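Local coordinates for protein agmatine ureohydrolase (Thermoplasma volcanium GSS1, PDB 3PZL) that probably hydrolyses agmatine to putrescine and urea at a two-manganese centre, as a member of the arginase family, at residues E173-R182 with K196-V205; A35-N46 with G83-E94. All coordinates share one frame; numbering follows the deposited sequence.

Contact 1 (E173-R182 with K196-V205)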
loop_
_atom_site.group_PDB
_atom_site.type_symbol
_atom_site.label_atom_id
_atom_site.label_comp_id
_atom_site.label_asym_id
_atom_site.label_seq_id
_atom_site.Cartn_x
_atom_site.Cartn_y
_atom_site.Cartn_z
ATOM N N GLU B 173 39.079 18.029 15.847
ATOM C CA GLU B 173 38.302 19.263 15.899
ATOM C C GLU B 173 38.352 20.069 14.607
ATOM O O GLU B 173 39.320 19.989 13.859
ATOM C CB GLU B 173 38.780 20.117 17.074
ATOM C CG GLU B 173 37.927 21.361 17.325
ATOM C CD GLU B 173 38.029 21.897 18.750
ATOM O OE1 GLU B 173 39.032 21.603 19.451
ATOM O OE2 GLU B 173 37.086 22.612 19.164
ATOM N N GLY B 174 37.293 20.836 14.359
ATOM C CA GLY B 174 37.230 21.781 13.243
ATOM C C GLY B 174 37.155 21.170 11.856
ATOM O O GLY B 174 37.160 21.876 10.851
ATOM N N ARG B 175 37.058 19.855 11.797
ATOM C CA ARG B 175 37.064 19.185 10.525
ATOM C C ARG B 175 35.676 18.760 10.005
ATOM O O ARG B 175 35.542 18.388 8.843
ATOM C CB ARG B 175 38.037 18.010 10.609
ATOM C CG ARG B 175 39.483 18.422 10.370
ATOM C CD ARG B 175 39.966 17.926 9.020
ATOM N NE ARG B 175 40.906 16.812 9.194
ATOM C CZ ARG B 175 41.082 15.783 8.354
ATOM N NH1 ARG B 175 40.367 15.663 7.239
ATOM N NH2 ARG B 175 41.975 14.838 8.651
ATOM N N ILE B 176 34.652 18.858 10.852
ATOM C CA ILE B 176 33.336 18.251 10.615
ATOM C C ILE B 176 32.191 19.234 10.883
ATOM O O ILE B 176 32.158 19.896 11.910
ATOM C CB ILE B 176 33.132 16.986 11.527
ATOM C CG1 ILE B 176 34.190 15.906 11.244
ATOM C CG2 ILE B 176 31.720 16.388 11.385
ATOM C CD1 ILE B 176 34.353 14.880 12.341
ATOM N N THR B 177 31.246 19.292 9.954
ATOM C CA THR B 177 30.027 20.064 10.074
ATOM C C THR B 177 28.852 19.154 9.750
ATOM O O THR B 177 28.937 18.325 8.850
ATOM C CB THR B 177 30.010 21.119 8.994
ATOM O OG1 THR B 177 31.340 21.636 8.840
ATOM C CG2 THR B 177 29.003 22.230 9.299
ATOM N N SER B 178 27.733 19.324 10.440
ATOM C CA SER B 178 26.527 18.545 10.131
ATOM C C SER B 178 25.288 19.427 10.165
ATOM O O SER B 178 25.005 20.053 11.173
ATOM C CB SER B 178 26.387 17.393 11.111
ATOM O OG SER B 178 25.426 16.468 10.664
ATOM N N ILE B 179 24.565 19.490 9.056
ATOM C CA ILE B 179 23.483 20.447 8.889
ATOM C C ILE B 179 22.090 19.838 8.837
ATOM O O ILE B 179 21.861 18.796 8.188
ATOM C CB ILE B 179 23.676 21.256 7.600
ATOM C CG1 ILE B 179 25.008 21.991 7.637
ATOM C CG2 ILE B 179 22.538 22.261 7.423
ATOM C CD1 ILE B 179 25.197 22.925 6.465
ATOM N N GLY B 180 21.148 20.513 9.494
ATOM C CA GLY B 180 19.735 20.097 9.476
ATOM C C GLY B 180 19.284 19.483 10.788
ATOM O O GLY B 180 18.104 19.207 10.986
ATOM N N ILE B 181 20.229 19.286 11.703
ATOM C CA ILE B 181 19.955 18.513 12.917
ATOM C C ILE B 181 18.825 19.112 13.795
ATOM O O ILE B 181 18.691 20.314 13.900
ATOM C CB ILE B 181 21.270 18.186 13.736
ATOM C CG1 ILE B 181 21.680 19.357 14.585
ATOM C CG2 ILE B 181 22.436 17.706 12.833
ATOM C CD1 ILE B 181 21.006 19.300 15.895
ATOM N N ARG B 182 17.998 18.231 14.361
ATOM C CA ARG B 182 16.792 18.606 15.117
ATOM C C ARG B 182 16.388 17.536 16.106
ATOM O O ARG B 182 15.315 17.609 16.698
ATOM C CB ARG B 182 15.607 18.891 14.187
ATOM C CG ARG B 182 15.177 17.763 13.262
ATOM C CD ARG B 182 14.361 18.360 12.105
ATOM N NE ARG B 182 14.018 17.426 11.024
ATOM C CZ ARG B 182 14.847 17.055 10.038
ATOM N NH1 ARG B 182 16.086 17.543 9.992
ATOM N NH2 ARG B 182 14.444 16.190 9.094
ATOM N N LYS B 196 32.949 20.142 19.734
ATOM C CA LYS B 196 34.071 19.978 18.798
ATOM C C LYS B 196 33.628 19.692 17.360
ATOM O O LYS B 196 34.451 19.534 16.449
ATOM C CB LYS B 196 35.067 18.919 19.282
ATOM C CG LYS B 196 35.892 19.361 20.491
ATOM C CD LYS B 196 36.665 18.186 21.077
ATOM C CE LYS B 196 37.373 18.596 22.367
ATOM N NZ LYS B 196 37.997 17.380 23.011
ATOM N N VAL B 197 32.319 19.638 17.163
ATOM C CA VAL B 197 31.737 19.505 15.835
ATOM C C VAL B 197 30.784 20.653 15.648
ATOM O O VAL B 197 30.131 21.106 16.600
ATOM C CB VAL B 197 30.971 18.140 15.617
ATOM C CG1 VAL B 197 30.065 18.211 14.410
ATOM C CG2 VAL B 197 31.952 16.943 15.494
ATOM N N SER B 198 30.708 21.118 14.410
ATOM C CA SER B 198 29.762 22.156 14.048
ATOM C C SER B 198 28.397 21.537 13.724
ATOM O O SER B 198 28.266 20.769 12.768
ATOM C CB SER B 198 30.313 22.950 12.863
ATOM O OG SER B 198 29.897 24.299 12.918
ATOM N N PHE B 199 27.391 21.844 14.538
ATOM C CA PHE B 199 26.049 21.325 14.295
ATOM C C PHE B 199 25.149 22.489 13.945
ATOM O O PHE B 199 25.049 23.453 14.695
ATOM C CB PHE B 199 25.483 20.590 15.524
ATOM C CG PHE B 199 26.111 19.245 15.791
ATOM C CD1 PHE B 199 26.930 19.048 16.900
ATOM C CD2 PHE B 199 25.859 18.155 14.949
ATOM C CE1 PHE B 199 27.499 17.793 17.149
ATOM C CE2 PHE B 199 26.436 16.899 15.196
ATOM C CZ PHE B 199 27.245 16.717 16.294
ATOM N N ILE B 200 24.485 22.403 12.806
ATOM C CA ILE B 200 23.584 23.452 12.415
ATOM C C ILE B 200 22.175 22.898 12.326
ATOM O O ILE B 200 21.880 21.957 11.548
ATOM C CB ILE B 200 24.058 24.103 11.130
ATOM C CG1 ILE B 200 25.389 24.779 11.401
ATOM C CG2 ILE B 200 23.069 25.149 10.636
ATOM C CD1 ILE B 200 26.296 24.763 10.228
ATOM N N SER B 201 21.312 23.485 13.153
ATOM C CA SER B 201 19.939 23.041 13.283
ATOM C C SER B 201 19.119 23.381 12.044
ATOM O O SER B 201 19.321 24.431 11.453
ATOM C CB SER B 201 19.298 23.665 14.531
ATOM O OG SER B 201 18.930 25.016 14.289
ATOM N N SER B 202 18.168 22.517 11.687
ATOM C CA SER B 202 17.248 22.839 10.610
ATOM C C SER B 202 16.505 24.149 10.858
ATOM O O SER B 202 16.057 24.790 9.920
ATOM C CB SER B 202 16.257 21.687 10.366
ATOM O OG SER B 202 15.363 21.540 11.444
ATOM N N PHE B 203 16.374 24.532 12.127
ATOM C CA PHE B 203 15.787 25.824 12.523
ATOM C C PHE B 203 16.691 27.008 12.217
ATOM O O PHE B 203 16.207 28.038 11.728
ATOM C CB PHE B 203 15.425 25.814 13.998
ATOM C CG PHE B 203 14.644 24.598 14.417
ATOM C CD1 PHE B 203 13.326 24.416 13.992
ATOM C CD2 PHE B 203 15.222 23.619 15.230
ATOM C CE1 PHE B 203 12.604 23.303 14.375
ATOM C CE2 PHE B 203 14.477 22.493 15.613
ATOM C CZ PHE B 203 13.175 22.355 15.179
ATOM N N ASP B 204 17.995 26.850 12.489
ATOM C CA ASP B 204 19.023 27.793 12.001
ATOM C C ASP B 204 18.841 28.093 10.512
ATOM O O ASP B 204 18.721 29.266 10.116
ATOM C CB ASP B 204 20.441 27.258 12.239
ATOM C CG ASP B 204 20.845 27.301 13.700
ATOM O OD1 ASP B 204 20.250 28.110 14.478
ATOM O OD2 ASP B 204 21.756 26.513 14.075
ATOM N N VAL B 205 18.819 27.039 9.700
ATOM C CA VAL B 205 18.682 27.187 8.267
ATOM C C VAL B 205 17.400 27.933 7.905
ATOM O O VAL B 205 17.424 28.876 7.125
ATOM C CB VAL B 205 18.692 25.819 7.554
ATOM C CG1 VAL B 205 18.561 25.997 6.072
ATOM C CG2 VAL B 205 19.946 25.078 7.874
#

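Contact 2 (A35-N46 with G83-E94)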
loop_
_atom_site.group_PDB
_atom_site.type_symbol
_atom_site.label_atom_id
_atom_site.label_comp_id
_atom_site.label_asym_id
_atom_site.label_seq_id
_atom_site.Cartn_x
_atom_site.Cartn_y
_atom_site.Cartn_z
ATOM N N ALA B 35 36.454 6.012 -16.149
ATOM C CA ALA B 35 35.427 6.770 -15.435
ATOM C C ALA B 35 35.981 7.844 -14.512
ATOM O O ALA B 35 37.006 7.622 -13.856
ATOM C CB ALA B 35 34.558 5.822 -14.658
ATOM N N LYS B 36 35.300 8.994 -14.452
ATOM C CA LYS B 36 35.652 10.072 -13.498
ATOM C C LYS B 36 34.849 9.866 -12.244
ATOM O O LYS B 36 35.342 10.053 -11.123
ATOM C CB LYS B 36 35.334 11.484 -14.026
ATOM C CG LYS B 36 36.020 11.926 -15.341
ATOM C CD LYS B 36 35.787 13.409 -15.577
ATOM C CE LYS B 36 35.924 13.812 -17.052
ATOM N NZ LYS B 36 35.384 15.213 -17.258
ATOM N N TYR B 37 33.591 9.492 -12.451
ATOM C CA TYR B 37 32.646 9.266 -11.350
ATOM C C TYR B 37 32.261 7.779 -11.252
ATOM O O TYR B 37 31.765 7.173 -12.197
ATOM C CB TYR B 37 31.399 10.149 -11.507
ATOM C CG TYR B 37 31.679 11.627 -11.600
ATOM C CD1 TYR B 37 31.851 12.395 -10.443
ATOM C CD2 TYR B 37 31.754 12.267 -12.830
ATOM C CE1 TYR B 37 32.090 13.764 -10.517
ATOM C CE2 TYR B 37 31.995 13.636 -12.915
ATOM C CZ TYR B 37 32.161 14.373 -11.754
ATOM O OH TYR B 37 32.411 15.728 -11.798
ATOM N N VAL B 38 32.509 7.197 -10.096
ATOM C CA VAL B 38 32.297 5.797 -9.927
ATOM C C VAL B 38 31.231 5.582 -8.859
ATOM O O VAL B 38 31.438 5.838 -7.663
ATOM C CB VAL B 38 33.606 5.115 -9.558
ATOM C CG1 VAL B 38 33.408 3.626 -9.454
ATOM C CG2 VAL B 38 34.637 5.426 -10.600
ATOM N N VAL B 39 30.081 5.123 -9.330
ATOM C CA VAL B 39 28.892 4.926 -8.515
ATOM C C VAL B 39 28.848 3.473 -8.112
ATOM O O VAL B 39 29.031 2.586 -8.954
ATOM C CB VAL B 39 27.623 5.252 -9.324
ATOM C CG1 VAL B 39 26.395 4.680 -8.658
ATOM C CG2 VAL B 39 27.505 6.744 -9.531
ATOM N N PHE B 40 28.612 3.234 -6.825
ATOM C CA PHE B 40 28.541 1.886 -6.308
ATOM C C PHE B 40 27.615 1.780 -5.106
ATOM O O PHE B 40 27.489 2.706 -4.316
ATOM C CB PHE B 40 29.945 1.331 -5.986
ATOM C CG PHE B 40 30.694 2.113 -4.945
ATOM C CD1 PHE B 40 31.530 3.155 -5.308
ATOM C CD2 PHE B 40 30.560 1.799 -3.596
ATOM C CE1 PHE B 40 32.210 3.879 -4.338
ATOM C CE2 PHE B 40 31.242 2.508 -2.641
ATOM C CZ PHE B 40 32.067 3.545 -3.006
ATOM N N GLY B 41 26.969 0.628 -4.993
ATOM C CA GLY B 41 26.040 0.388 -3.929
ATOM C C GLY B 41 26.591 -0.492 -2.844
ATOM O O GLY B 41 27.383 -1.399 -3.093
ATOM N N ILE B 42 26.142 -0.221 -1.624
ATOM C CA ILE B 42 26.477 -1.028 -0.469
ATOM C C ILE B 42 25.174 -1.311 0.287
ATOM O O ILE B 42 24.664 -0.458 0.986
ATOM C CB ILE B 42 27.555 -0.288 0.361
ATOM C CG1 ILE B 42 28.896 -0.439 -0.363
ATOM C CG2 ILE B 42 27.640 -0.790 1.812
ATOM C CD1 ILE B 42 29.896 0.548 0.027
ATOM N N PRO B 43 24.607 -2.507 0.113
ATOM C CA PRO B 43 23.306 -2.824 0.672
ATOM C C PRO B 43 23.385 -3.316 2.107
ATOM O O PRO B 43 23.186 -4.504 2.374
ATOM C CB PRO B 43 22.792 -3.939 -0.249
ATOM C CG PRO B 43 23.969 -4.396 -1.038
ATOM C CD PRO B 43 25.170 -3.641 -0.629
ATOM N N PHE B 44 23.678 -2.418 3.032
ATOM C CA PHE B 44 23.869 -2.831 4.417
ATOM C C PHE B 44 22.956 -2.071 5.360
ATOM O O PHE B 44 22.749 -0.874 5.228
ATOM C CB PHE B 44 25.323 -2.710 4.859
ATOM C CG PHE B 44 25.512 -2.955 6.316
ATOM C CD1 PHE B 44 25.669 -4.245 6.786
ATOM C CD2 PHE B 44 25.522 -1.895 7.224
ATOM C CE1 PHE B 44 25.846 -4.482 8.127
ATOM C CE2 PHE B 44 25.693 -2.128 8.561
ATOM C CZ PHE B 44 25.856 -3.423 9.013
ATOM N N ASP B 45 22.466 -2.776 6.367
ATOM C CA ASP B 45 21.245 -2.364 7.028
ATOM C C ASP B 45 21.221 -2.780 8.475
ATOM O O ASP B 45 20.349 -2.344 9.228
ATOM C CB ASP B 45 20.099 -3.105 6.340
ATOM C CG ASP B 45 18.864 -2.334 6.352
ATOM O OD1 ASP B 45 18.849 -1.347 7.142
ATOM O OD2 ASP B 45 17.916 -2.699 5.593
ATOM N N ASN B 46 22.154 -3.657 8.839
ATOM C CA ASN B 46 22.020 -4.469 10.030
ATOM C C ASN B 46 22.412 -3.739 11.305
ATOM O O ASN B 46 23.077 -4.287 12.196
ATOM C CB ASN B 46 22.801 -5.782 9.875
ATOM C CG ASN B 46 22.169 -6.907 10.636
ATOM O OD1 ASN B 46 20.940 -7.052 10.630
ATOM N ND2 ASN B 46 22.994 -7.696 11.319
ATOM N N GLY B 83 31.540 10.799 -17.993
ATOM C CA GLY B 83 32.439 9.792 -17.449
ATOM C C GLY B 83 31.918 9.119 -16.188
ATOM O O GLY B 83 32.589 9.106 -15.167
HETATM N N MSE B 84 30.717 8.556 -16.264
HETATM C CA MSE B 84 30.113 7.831 -15.165
HETATM C C MSE B 84 30.241 6.342 -15.398
HETATM O O MSE B 84 30.099 5.865 -16.533
HETATM C CB MSE B 84 28.632 8.134 -15.113
HETATM C CG MSE B 84 28.226 9.359 -14.351
HETATM SE SE MSE B 84 26.255 9.263 -14.098
HETATM C CE MSE B 84 25.748 10.449 -15.538
ATOM N N ALA B 85 30.460 5.619 -14.304
ATOM C CA ALA B 85 30.468 4.166 -14.284
ATOM C C ALA B 85 29.631 3.661 -13.109
ATOM O O ALA B 85 29.499 4.358 -12.106
ATOM C CB ALA B 85 31.902 3.655 -14.161
ATOM N N ASP B 86 29.071 2.461 -13.224
ATOM C CA ASP B 86 28.314 1.874 -12.134
ATOM C C ASP B 86 28.876 0.493 -11.894
ATOM O O ASP B 86 28.697 -0.393 -12.712
ATOM C CB ASP B 86 26.818 1.771 -12.491
ATOM C CG ASP B 86 25.901 1.452 -11.281
ATOM O OD1 ASP B 86 26.382 1.170 -10.158
ATOM O OD2 ASP B 86 24.664 1.496 -11.462
ATOM N N LEU B 87 29.539 0.292 -10.767
ATOM C CA LEU B 87 30.080 -1.038 -10.452
ATOM C C LEU B 87 29.034 -2.091 -10.044
ATOM O O LEU B 87 29.328 -3.286 -10.119
ATOM C CB LEU B 87 31.173 -0.948 -9.384
ATOM C CG LEU B 87 32.281 0.048 -9.682
ATOM C CD1 LEU B 87 33.288 0.011 -8.563
ATOM C CD2 LEU B 87 32.935 -0.233 -11.019
ATOM N N GLY B 88 27.838 -1.646 -9.635
ATOM C CA GLY B 88 26.853 -2.518 -9.019
ATOM C C GLY B 88 26.907 -2.526 -7.490
ATOM O O GLY B 88 27.193 -1.523 -6.849
ATOM N N ASP B 89 26.597 -3.665 -6.899
ATOM C CA ASP B 89 26.411 -3.782 -5.456
ATOM C C ASP B 89 27.364 -4.779 -4.837
ATOM O O ASP B 89 27.849 -5.693 -5.509
ATOM C CB ASP B 89 24.986 -4.236 -5.149
ATOM C CG ASP B 89 23.968 -3.076 -5.140
ATOM O OD1 ASP B 89 24.259 -1.945 -5.629
ATOM O OD2 ASP B 89 22.854 -3.313 -4.631
HETATM N N MSE B 90 27.630 -4.594 -3.553
HETATM C CA MSE B 90 28.524 -5.456 -2.814
HETATM C C MSE B 90 27.642 -6.523 -2.217
HETATM O O MSE B 90 26.468 -6.278 -2.016
HETATM C CB MSE B 90 29.219 -4.630 -1.735
HETATM C CG MSE B 90 29.923 -5.402 -0.650
HETATM SE SE MSE B 90 30.376 -4.223 0.870
HETATM C CE MSE B 90 30.939 -5.599 2.173
ATOM N N GLU B 91 28.197 -7.709 -1.940
ATOM C CA GLU B 91 27.480 -8.778 -1.205
ATOM C C GLU B 91 26.855 -8.213 0.056
ATOM O O GLU B 91 27.349 -7.248 0.650
ATOM C CB GLU B 91 28.415 -9.924 -0.762
ATOM C CG GLU B 91 29.050 -10.784 -1.862
ATOM C CD GLU B 91 30.467 -11.270 -1.441
ATOM O OE1 GLU B 91 30.677 -11.458 -0.213
ATOM O OE2 GLU B 91 31.369 -11.456 -2.320
ATOM N N GLU B 92 25.764 -8.824 0.471
ATOM C CA GLU B 92 25.183 -8.463 1.714
ATOM C C GLU B 92 25.989 -9.132 2.827
ATOM O O GLU B 92 26.549 -10.221 2.642
ATOM C CB GLU B 92 23.739 -8.918 1.726
ATOM C CG GLU B 92 22.843 -8.147 0.751
ATOM C CD GLU B 92 21.356 -8.287 1.119
ATOM O OE1 GLU B 92 20.897 -9.436 1.398
ATOM O OE2 GLU B 92 20.640 -7.248 1.135
ATOM N N SER B 93 26.055 -8.468 3.977
ATOM C CA SER B 93 26.784 -8.975 5.131
ATOM C C SER B 93 26.100 -8.492 6.406
ATOM O O SER B 93 25.503 -7.407 6.420
ATOM C CB SER B 93 28.235 -8.495 5.064
ATOM O OG SER B 93 28.972 -8.881 6.219
ATOM N N GLU B 94 26.166 -9.285 7.472
ATOM C CA GLU B 94 25.550 -8.863 8.729
ATOM C C GLU B 94 26.524 -8.131 9.636
ATOM O O GLU B 94 26.132 -7.582 10.673
ATOM C CB GLU B 94 24.925 -10.048 9.442
ATOM C CG GLU B 94 23.662 -10.561 8.706
ATOM C CD GLU B 94 22.769 -11.513 9.523
ATOM O OE1 GLU B 94 23.232 -12.045 10.566
ATOM O OE2 GLU B 94 21.607 -11.770 9.089
#

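Contact 1 (E173-R182 with K196-V205)
Ile179 and Ile200 both hold CG1 beside the backbone N (chi1 -59° and -65°), which lays their side chains next to each other, pointing the same way, with CG1 of Ile179 4.0 Å from CD1 of Ile200. Thr177 turns OG1 beside its backbone N, which places CG2 opposite that N and against this CD1, while the side chains of Ile179 and Val205 cross at about a right angle, meeting CG2 to CG2. Beta-branched residues suit this face: Ile179 and Ile200 reach both each other and helix 202-220 packed over them, and Thr177 gives its methyl to Ile200. Beneath them strands 176-180 and 198-201 run parallel, 7° apart, with four regular backbone bonds alternating from Ser198 N to Ile176 O through Gly180 N to Ile200 O. The two strands, with the short helix 186-189 between them, form a beta-alpha-beta unit at one edge of the parallel sheet of the arginase fold.

On the face of Ser178, Phe199 turns its ring so that CD2 lies 3.9 Å from CB of Ser178 and 4.0 Å from CG2 of Ile181, and the ring also stacks on Phe194. Small Ser178 fits here, close to the manganese ligand Asp144. At the C-terminal end Gly180 has positive phi, with backbone angles at which a CB would jam against the preceding carbonyl. Its O accepts from Arg182 NH1 at 2.8 Å, in the guanidinium plane, and Arg182 NE bonds Glu245 O, so two carbonyls hold the guanidinium; the side chains of Arg182 and the manganese ligand Asp231 are about 6 Å apart. Ser202 OG, which bonds Phe247 O, touches Arg182 CD. Helix 202-220 opens with a capping box: Ser201 OG accepts from Asp204 N at 2.7 Å, and Asp204 OD2 accepts from Ser201 N, met from above the carboxylate plane.

Contact 2 (A35-N46 with G83-E94)
Ala35 and Ala85 meet CB to CB, small side chains suited to the place where the two chains enter the sheet. Gly83 O takes two backbone bonds there, from Lys36 N and from Tyr37 N, and Gly83 has positive phi, a backbone shape that glycine adopts with ease. From Tyr37 to Val39 the ladder is regular, and CG1 of Val38, opposite its backbone N (chi1 -177°), meets CD1 of Leu87 at 3.7 Å.

A beta bulge then shifts the register by one residue: Val39 pairs with Asp86 but Gly41 with Asp89, with Gly41 N bonded to Gly88 O at 2.8 Å. Inside the bulge Asp86 OD1 accepts from Gly88 N, an Asx turn that ties the detour together, and Gly88 adopts angles (phi 94°) that would press a CB into the carbonyl before it. Gly41 is equally apt, because Asp89 OD1 lies 3.4 Å from its CA, where a side chain would collide. Asp86 OD2 accepts from Ile25 N and pairs with Arg62, as does Asp89 OD1, which would be expected to balance the two carboxylates.

The packed side continues past the strands. Pro43, centre of an inverse gamma turn, is buried with its CD 3.2 Å from Met90 O, and the edge of the buried Phe44 ring faces Ser93 O in plane, CD1 at 3.2 Å. Asn46 ND2 bonds Glu94 O at 3.2 Å on a lone pair; its OD1 goes to Arg52. The loose, solvent side is confined to Glu91 and Glu92, with Lys36 at the other end.

Strand 116-121 flanks 37-42 on the side away from 84-90, helix 96-112 covers Ile42 and Met90, helix 281-303 covers Tyr37 and Met84, and Asp89 and Met90 continue the sheet into a strand of a neighbouring subunit, which runs antiparallel.

Contacts 1 and 2 take up the two ends of a single parallel sheet of eight strands. Contact 2 pairs strand 37-42 with strand 84-90, outermost in this chain, and contact 1 pairs strand 176-180 with the outermost strand at the other end, 198-201. Four strands, 116-121, 265-271, 223-229 and 138-143, stand between them, so the centres are 28 Å apart, on opposite sides of the chain's centre, and the nearest atoms about 18 Å. Contact 2 is complete in sequence before contact 1 begins. The manganese ligands His124, Asp144 and Asp229 follow or end strands of that middle region. In the six-chain assembly contact 1 meets one neighbouring subunit and contact 2 two others.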